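Local coordinates for protein chorismate synthase (Aquifex aeolicus, PDB 1Q1L) that catalyses, with reduced FMN as cofactor, the elimination of phosphate from 5-enolpyruvylshikimate-3-phosphate to give chorismate, the branch point of aromatic amino acid biosynthesis, at residues A[16-27]-A[79-89]. Residues are numbered along the deposited sequence; the frame is centred on the assembly and turned at random.
Sequences ESHGKGLTAILE and PIALFIRNRDW
N86 reaches from the end of strand 80-85 into the loop before strand 21-27. N86 CB lies 3.4 Å from G19 O. N86 CG sits beside the backbone N (chi1 -75°), which brings it to 3.6 Å from S17 O. N86 ND2 donates to G19 O at 2.7 Å; the bond is nearly straight (162°), but the donor stands above the carbonyl plane. ND2 also hydrogen-bonds weakly to E16 O. OD1 accepts from R140, just ahead of helix 142-157, which L22, A24, L26 and L82 face. N86 N donates a hydrogen bond to K20 O. With an alanine here, G19 O is likely to lose its ND2 donor and R140 its acceptor.

The strands then pair antiparallel in the middle of a four-stranded sheet, L22, A24 and L26 in hydrogen-bonded pairs with I84, L82 and I80. On the sheet's other face the F83 ring turns its edge to T23 OG1, 3.2 Å from F83 CD1. G21 CA packs 3.6 Å from F83 CZ, where a CB would clash. K20 CG makes a CH-pi contact over one face of the poorly ordered W89 ring, offset toward its rim. K20 NZ forms a salt bridge with E65 of a neighbouring subunit, whose G69 N and S78 OG hydrogen-bond to the E16 carboxylate. The N86 amide thus joins the end of strand 80-85 to the 16-20 loop, whose E16 lies by the probable FMN site.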
ATOM      1  N   GLU A  16       8.007   0.118  23.455  1.00 44.23           N
ATOM      2  CA  GLU A  16       7.870  -1.110  24.233  1.00 47.05           C
ATOM      3  C   GLU A  16       7.156  -0.738  25.532  1.00 47.19           C
ATOM      4  O   GLU A  16       7.177   0.422  25.943  1.00 47.16           O
ATOM      5  CB  GLU A  16       9.232  -1.728  24.573  1.00 49.63           C
ATOM      6  CG  GLU A  16      10.425  -1.266  23.742  1.00 54.33           C
ATOM      7  CD  GLU A  16      10.238  -1.418  22.243  1.00 55.25           C
ATOM      8  OE1 GLU A  16       9.694  -2.449  21.793  1.00 58.37           O
ATOM      9  OE2 GLU A  16      10.661  -0.502  21.509  1.00 55.76           O
ATOM     10  N   SER A  17       6.529  -1.719  26.176  1.00 46.43           N
ATOM     11  CA  SER A  17       5.805  -1.466  27.417  1.00 50.14           C
ATOM     12  C   SER A  17       6.692  -0.863  28.504  1.00 51.33           C
ATOM     13  O   SER A  17       6.251  -0.002  29.266  1.00 51.58           O
ATOM     14  CB  SER A  17       5.150  -2.755  27.916  1.00 50.22           C
ATOM     15  OG  SER A  17       6.022  -3.864  27.773  1.00 53.01           O
ATOM     16  N   HIS A  18       7.941  -1.307  28.572  1.00 52.46           N
ATOM     17  CA  HIS A  18       8.867  -0.778  29.564  1.00 54.33           C
ATOM     18  C   HIS A  18      10.023  -0.058  28.887  1.00 53.35           C
ATOM     19  O   HIS A  18      11.178  -0.469  28.975  1.00 54.91           O
ATOM     20  CB  HIS A  18       9.387  -1.901  30.468  1.00 56.74           C
ATOM     21  CG  HIS A  18       8.316  -2.548  31.291  1.00 59.90           C
ATOM     22  ND1 HIS A  18       7.526  -3.572  30.813  1.00 62.25           N
ATOM     23  CD2 HIS A  18       7.864  -2.275  32.538  1.00 61.48           C
ATOM     24  CE1 HIS A  18       6.634  -3.903  31.730  1.00 63.00           C
ATOM     25  NE2 HIS A  18       6.817  -3.130  32.787  1.00 63.83           N
ATOM     26  N   GLY A  19       9.686   1.024  28.199  1.00 51.04           N
ATOM     27  CA  GLY A  19      10.682   1.815  27.512  1.00 46.76           C
ATOM     28  C   GLY A  19      10.378   3.262  27.808  1.00 44.77           C
ATOM     29  O   GLY A  19       9.503   3.553  28.619  1.00 43.71           O
ATOM     30  N   LYS A  20      11.088   4.175  27.157  1.00 43.72           N
ATOM     31  CA  LYS A  20      10.863   5.593  27.383  1.00 43.38           C
ATOM     32  C   LYS A  20       9.394   5.950  27.179  1.00 42.70           C
ATOM     33  O   LYS A  20       8.813   6.688  27.974  1.00 42.29           O
ATOM     34  CB  LYS A  20      11.744   6.413  26.444  1.00 44.36           C
ATOM     35  CG  LYS A  20      13.227   6.077  26.572  1.00 48.12           C
ATOM     36  CD  LYS A  20      14.075   6.937  25.650  1.00 48.21           C
ATOM     37  CE  LYS A  20      15.553   6.608  25.791  1.00 49.52           C
ATOM     38  NZ  LYS A  20      16.381   7.536  24.972  1.00 51.33           N
ATOM     39  N   GLY A  21       8.787   5.418  26.123  1.00 40.54           N
ATOM     40  CA  GLY A  21       7.390   5.719  25.866  1.00 39.40           C
ATOM     41  C   GLY A  21       6.858   5.154  24.563  1.00 37.07           C
ATOM     42  O   GLY A  21       7.504   4.337  23.915  1.00 35.95           O
ATOM     43  N   LEU A  22       5.662   5.592  24.186  1.00 35.75           N
ATOM     44  CA  LEU A  22       5.036   5.129  22.953  1.00 35.91           C
ATOM     45  C   LEU A  22       4.997   6.287  21.971  1.00 34.70           C
ATOM     46  O   LEU A  22       4.689   7.417  22.349  1.00 33.52           O
ATOM     47  CB  LEU A  22       3.613   4.648  23.230  1.00 34.95           C
ATOM     48  CG  LEU A  22       3.459   3.638  24.371  1.00 36.88           C
ATOM     49  CD1 LEU A  22       1.983   3.340  24.586  1.00 36.72           C
ATOM     50  CD2 LEU A  22       4.230   2.370  24.052  1.00 36.54           C
ATOM     51  N   THR A  23       5.320   6.007  20.713  1.00 33.53           N
ATOM     52  CA  THR A  23       5.311   7.045  19.694  1.00 31.74           C
ATOM     53  C   THR A  23       4.356   6.686  18.563  1.00 31.21           C
ATOM     54  O   THR A  23       4.230   5.524  18.186  1.00 30.71           O
ATOM     55  CB  THR A  23       6.722   7.257  19.101  1.00 33.57           C
ATOM     56  OG1 THR A  23       7.659   7.446  20.165  1.00 35.59           O
ATOM     57  CG2 THR A  23       6.753   8.497  18.207  1.00 32.88           C
ATOM     58  N   ALA A  24       3.685   7.696  18.024  1.00 31.21           N
ATOM     59  CA  ALA A  24       2.758   7.486  16.925  1.00 30.25           C
ATOM     60  C   ALA A  24       2.810   8.664  15.981  1.00 29.47           C
ATOM     61  O   ALA A  24       2.984   9.804  16.408  1.00 29.16           O
ATOM     62  CB  ALA A  24       1.334   7.323  17.450  1.00 29.35           C
ATOM     63  N   ILE A  25       2.682   8.369  14.692  1.00 27.84           N
ATOM     64  CA  ILE A  25       2.645   9.397  13.669  1.00 27.65           C
ATOM     65  C   ILE A  25       1.430   9.077  12.818  1.00 26.97           C
ATOM     66  O   ILE A  25       1.305   7.971  12.286  1.00 27.40           O
ATOM     67  CB  ILE A  25       3.910   9.399  12.769  1.00 27.40           C
ATOM     68  CG1 ILE A  25       5.146   9.772  13.599  1.00 26.84           C
ATOM     69  CG2 ILE A  25       3.725  10.407  11.640  1.00 25.87           C
ATOM     70  CD1 ILE A  25       6.456   9.814  12.817  1.00 23.56           C
ATOM     71  N   LEU A  26       0.534  10.051  12.717  1.00 28.59           N
ATOM     72  CA  LEU A  26      -0.700   9.939  11.952  1.00 28.92           C
ATOM     73  C   LEU A  26      -0.659  10.951  10.821  1.00 29.09           C
ATOM     74  O   LEU A  26      -0.412  12.130  11.054  1.00 28.34           O
ATOM     75  CB  LEU A  26      -1.909  10.249  12.845  1.00 26.63           C
ATOM     76  CG  LEU A  26      -3.240  10.431  12.106  1.00 27.58           C
ATOM     77  CD1 LEU A  26      -3.583   9.150  11.361  1.00 26.78           C
ATOM     78  CD2 LEU A  26      -4.341  10.790  13.086  1.00 26.70           C
ATOM     79  N   GLU A  27      -0.919  10.496   9.602  1.00 30.40           N
ATOM     80  CA  GLU A  27      -0.899  11.387   8.453  1.00 30.84           C
ATOM     81  C   GLU A  27      -2.189  11.306   7.649  1.00 29.90           C
ATOM     82  O   GLU A  27      -2.731  10.223   7.441  1.00 31.90           O
ATOM     83  CB  GLU A  27       0.279  11.035   7.543  1.00 35.71           C
ATOM     84  CG  GLU A  27       0.447  11.985   6.376  1.00 41.97           C
ATOM     85  CD  GLU A  27       1.534  11.544   5.414  1.00 46.23           C
ATOM     86  OE1 GLU A  27       1.278  10.629   4.607  1.00 48.68           O
ATOM     87  OE2 GLU A  27       2.649  12.109   5.473  1.00 51.12           O
ATOM     88  N   PRO A  79       2.029  15.784   9.025  1.00 31.45           N
ATOM     89  CA  PRO A  79       1.883  14.632   9.922  1.00 30.82           C
ATOM     90  C   PRO A  79       1.795  15.032  11.392  1.00 32.37           C
ATOM     91  O   PRO A  79       2.471  15.969  11.838  1.00 31.11           O
ATOM     92  CB  PRO A  79       3.138  13.801   9.636  1.00 30.46           C
ATOM     93  CG  PRO A  79       3.531  14.212   8.250  1.00 32.17           C
ATOM     94  CD  PRO A  79       3.285  15.697   8.264  1.00 30.39           C
ATOM     95  N   ILE A  80       0.964  14.308  12.137  1.00 30.60           N
ATOM     96  CA  ILE A  80       0.784  14.559  13.557  1.00 28.90           C
ATOM     97  C   ILE A  80       1.545  13.490  14.336  1.00 30.69           C
ATOM     98  O   ILE A  80       1.246  12.299  14.226  1.00 29.82           O
ATOM     99  CB  ILE A  80      -0.705  14.490  13.946  1.00 28.58           C
ATOM    100  CG1 ILE A  80      -1.502  15.499  13.116  1.00 28.71           C
ATOM    101  CG2 ILE A  80      -0.865  14.750  15.442  1.00 28.03           C
ATOM    102  CD1 ILE A  80      -3.000  15.406  13.295  1.00 27.11           C
ATOM    103  N   ALA A  81       2.534  13.920  15.115  1.00 29.58           N
ATOM    104  CA  ALA A  81       3.342  13.003  15.906  1.00 30.76           C
ATOM    105  C   ALA A  81       2.996  13.158  17.379  1.00 31.61           C
ATOM    106  O   ALA A  81       2.884  14.273  17.889  1.00 30.31           O
ATOM    107  CB  ALA A  81       4.836  13.278  15.677  1.00 28.36           C
ATOM    108  N   LEU A  82       2.833  12.027  18.056  1.00 32.97           N
ATOM    109  CA  LEU A  82       2.480  12.021  19.467  1.00 32.92           C
ATOM    110  C   LEU A  82       3.455  11.154  20.238  1.00 34.96           C
ATOM    111  O   LEU A  82       3.987  10.177  19.703  1.00 34.50           O
ATOM    112  CB  LEU A  82       1.072  11.445  19.653  1.00 32.58           C
ATOM    113  CG  LEU A  82      -0.068  11.951  18.766  1.00 33.23           C
ATOM    114  CD1 LEU A  82      -1.281  11.046  18.944  1.00 33.47           C
ATOM    115  CD2 LEU A  82      -0.414  13.393  19.111  1.00 32.29           C
ATOM    116  N   PHE A  83       3.698  11.516  21.494  1.00 33.79           N
ATOM    117  CA  PHE A  83       4.568  10.719  22.343  1.00 35.81           C
ATOM    118  C   PHE A  83       3.865  10.533  23.682  1.00 36.28           C
ATOM    119  O   PHE A  83       3.344  11.486  24.248  1.00 36.38           O
ATOM    120  CB  PHE A  83       5.921  11.397  22.560  1.00 36.64           C
ATOM    121  CG  PHE A  83       6.909  10.534  23.300  1.00 36.87           C
ATOM    122  CD1 PHE A  83       7.332   9.322  22.755  1.00 35.10           C
ATOM    123  CD2 PHE A  83       7.384  10.908  24.556  1.00 37.61           C
ATOM    124  CE1 PHE A  83       8.211   8.492  23.449  1.00 35.07           C
ATOM    125  CE2 PHE A  83       8.265  10.084  25.261  1.00 36.98           C
ATOM    126  CZ  PHE A  83       8.678   8.874  24.707  1.00 36.51           C
ATOM    127  N   ILE A  84       3.831   9.297  24.166  1.00 38.26           N
ATOM    128  CA  ILE A  84       3.197   8.986  25.441  1.00 41.80           C
ATOM    129  C   ILE A  84       4.258   8.407  26.369  1.00 44.78           C
ATOM    130  O   ILE A  84       4.695   7.272  26.183  1.00 44.12           O
ATOM    131  CB  ILE A  84       2.077   7.931  25.289  1.00 39.54           C
ATOM    132  CG1 ILE A  84       0.981   8.448  24.357  1.00 38.72           C
ATOM    133  CG2 ILE A  84       1.489   7.599  26.657  1.00 38.33           C
ATOM    134  CD1 ILE A  84      -0.032   7.385  23.968  1.00 34.70           C
ATOM    135  N   ARG A  85       4.674   9.183  27.361  1.00 49.55           N
ATOM    136  CA  ARG A  85       5.685   8.706  28.295  1.00 55.52           C
ATOM    137  C   ARG A  85       5.146   7.559  29.139  1.00 57.62           C
ATOM    138  O   ARG A  85       3.975   7.554  29.518  1.00 57.51           O
ATOM    139  CB  ARG A  85       6.153   9.843  29.208  1.00 57.34           C
ATOM    140  CG  ARG A  85       6.945  10.924  28.489  1.00 61.56           C
ATOM    141  CD  ARG A  85       7.616  11.875  29.471  1.00 65.48           C
ATOM    142  NE  ARG A  85       8.422  12.888  28.790  1.00 69.08           N
ATOM    143  CZ  ARG A  85       9.153  13.808  29.415  1.00 70.96           C
ATOM    144  NH1 ARG A  85       9.185  13.848  30.741  1.00 70.57           N
ATOM    145  NH2 ARG A  85       9.850  14.692  28.712  1.00 71.06           N
ATOM    146  N   ASN A  86       5.999   6.578  29.416  1.00 62.29           N
ATOM    147  CA  ASN A  86       5.594   5.440  30.230  1.00 67.44           C
ATOM    148  C   ASN A  86       5.714   5.785  31.712  1.00 71.22           C
ATOM    149  O   ASN A  86       5.107   5.132  32.562  1.00 72.44           O
ATOM    150  CB  ASN A  86       6.439   4.208  29.891  1.00 66.70           C
ATOM    151  CG  ASN A  86       6.033   3.569  28.570  1.00 67.46           C
ATOM    152  OD1 ASN A  86       4.854   3.291  28.337  1.00 65.69           O
ATOM    153  ND2 ASN A  86       7.009   3.328  27.703  1.00 67.06           N
ATOM    154  N   ARG A  87       6.494   6.825  32.007  1.00 75.02           N
ATOM    155  CA  ARG A  87       6.697   7.308  33.373  1.00 78.11           C
ATOM    156  C   ARG A  87       7.348   6.297  34.310  1.00 79.94           C
ATOM    157  O   ARG A  87       8.278   6.633  35.043  1.00 80.19           O
ATOM    158  CB  ARG A  87       5.364   7.777  33.954  1.00 78.67           C
ATOM    159  CG  ARG A  87       4.727   8.893  33.148  1.00 79.65           C
ATOM    160  CD  ARG A  87       3.448   9.398  33.783  1.00 80.50           C
ATOM    161  NE  ARG A  87       2.865  10.495  33.014  1.00 81.50           N
ATOM    162  CZ  ARG A  87       3.487  11.642  32.758  1.00 82.10           C
ATOM    163  NH1 ARG A  87       4.717  11.850  33.210  1.00 82.39           N
ATOM    164  NH2 ARG A  87       2.878  12.584  32.050  1.00 81.68           N
ATOM    165  N   ASP A  88       6.856   5.063  34.293  1.00 81.85           N
ATOM    166  CA  ASP A  88       7.411   4.010  35.131  1.00 83.67           C
ATOM    167  C   ASP A  88       8.755   3.619  34.531  1.00 84.16           C
ATOM    168  O   ASP A  88       9.100   2.439  34.455  1.00 84.27           O
ATOM    169  CB  ASP A  88       6.476   2.801  35.148  1.00 84.38           C
ATOM    170  CG  ASP A  88       5.054   3.173  35.514  1.00 85.89           C
ATOM    171  OD1 ASP A  88       4.848   3.734  36.610  1.00 86.60           O
ATOM    172  OD2 ASP A  88       4.143   2.907  34.704  1.00 87.52           O
ATOM    173  N   TRP A  89       9.504   4.630  34.103  1.00 84.28           N
ATOM    174  CA  TRP A  89      10.805   4.426  33.486  1.00 84.93           C
ATOM    175  C   TRP A  89      11.919   4.899  34.415  1.00 85.24           C
ATOM    176  O   TRP A  89      11.747   4.941  35.635  1.00 85.91           O
ATOM    177  CB  TRP A  89      10.867   5.190  32.162  1.00 84.31           C
ATOM    178  CG  TRP A  89      12.023   4.809  31.295  1.00 83.63           C
ATOM    179  CD1 TRP A  89      12.261   3.585  30.740  1.00 83.50           C
ATOM    180  CD2 TRP A  89      13.099   5.656  30.877  1.00 83.24           C
ATOM    181  NE1 TRP A  89      13.419   3.616  30.001  1.00 83.30           N
ATOM    182  CE2 TRP A  89      13.955   4.876  30.068  1.00 83.44           C
ATOM    183  CE3 TRP A  89      13.424   7.000  31.108  1.00 83.27           C
ATOM    184  CZ2 TRP A  89      15.117   5.395  29.487  1.00 83.46           C
ATOM    185  CZ3 TRP A  89      14.582   7.516  30.530  1.00 83.84           C
ATOM    186  CH2 TRP A  89      15.413   6.713  29.730  1.00 83.65           C
TER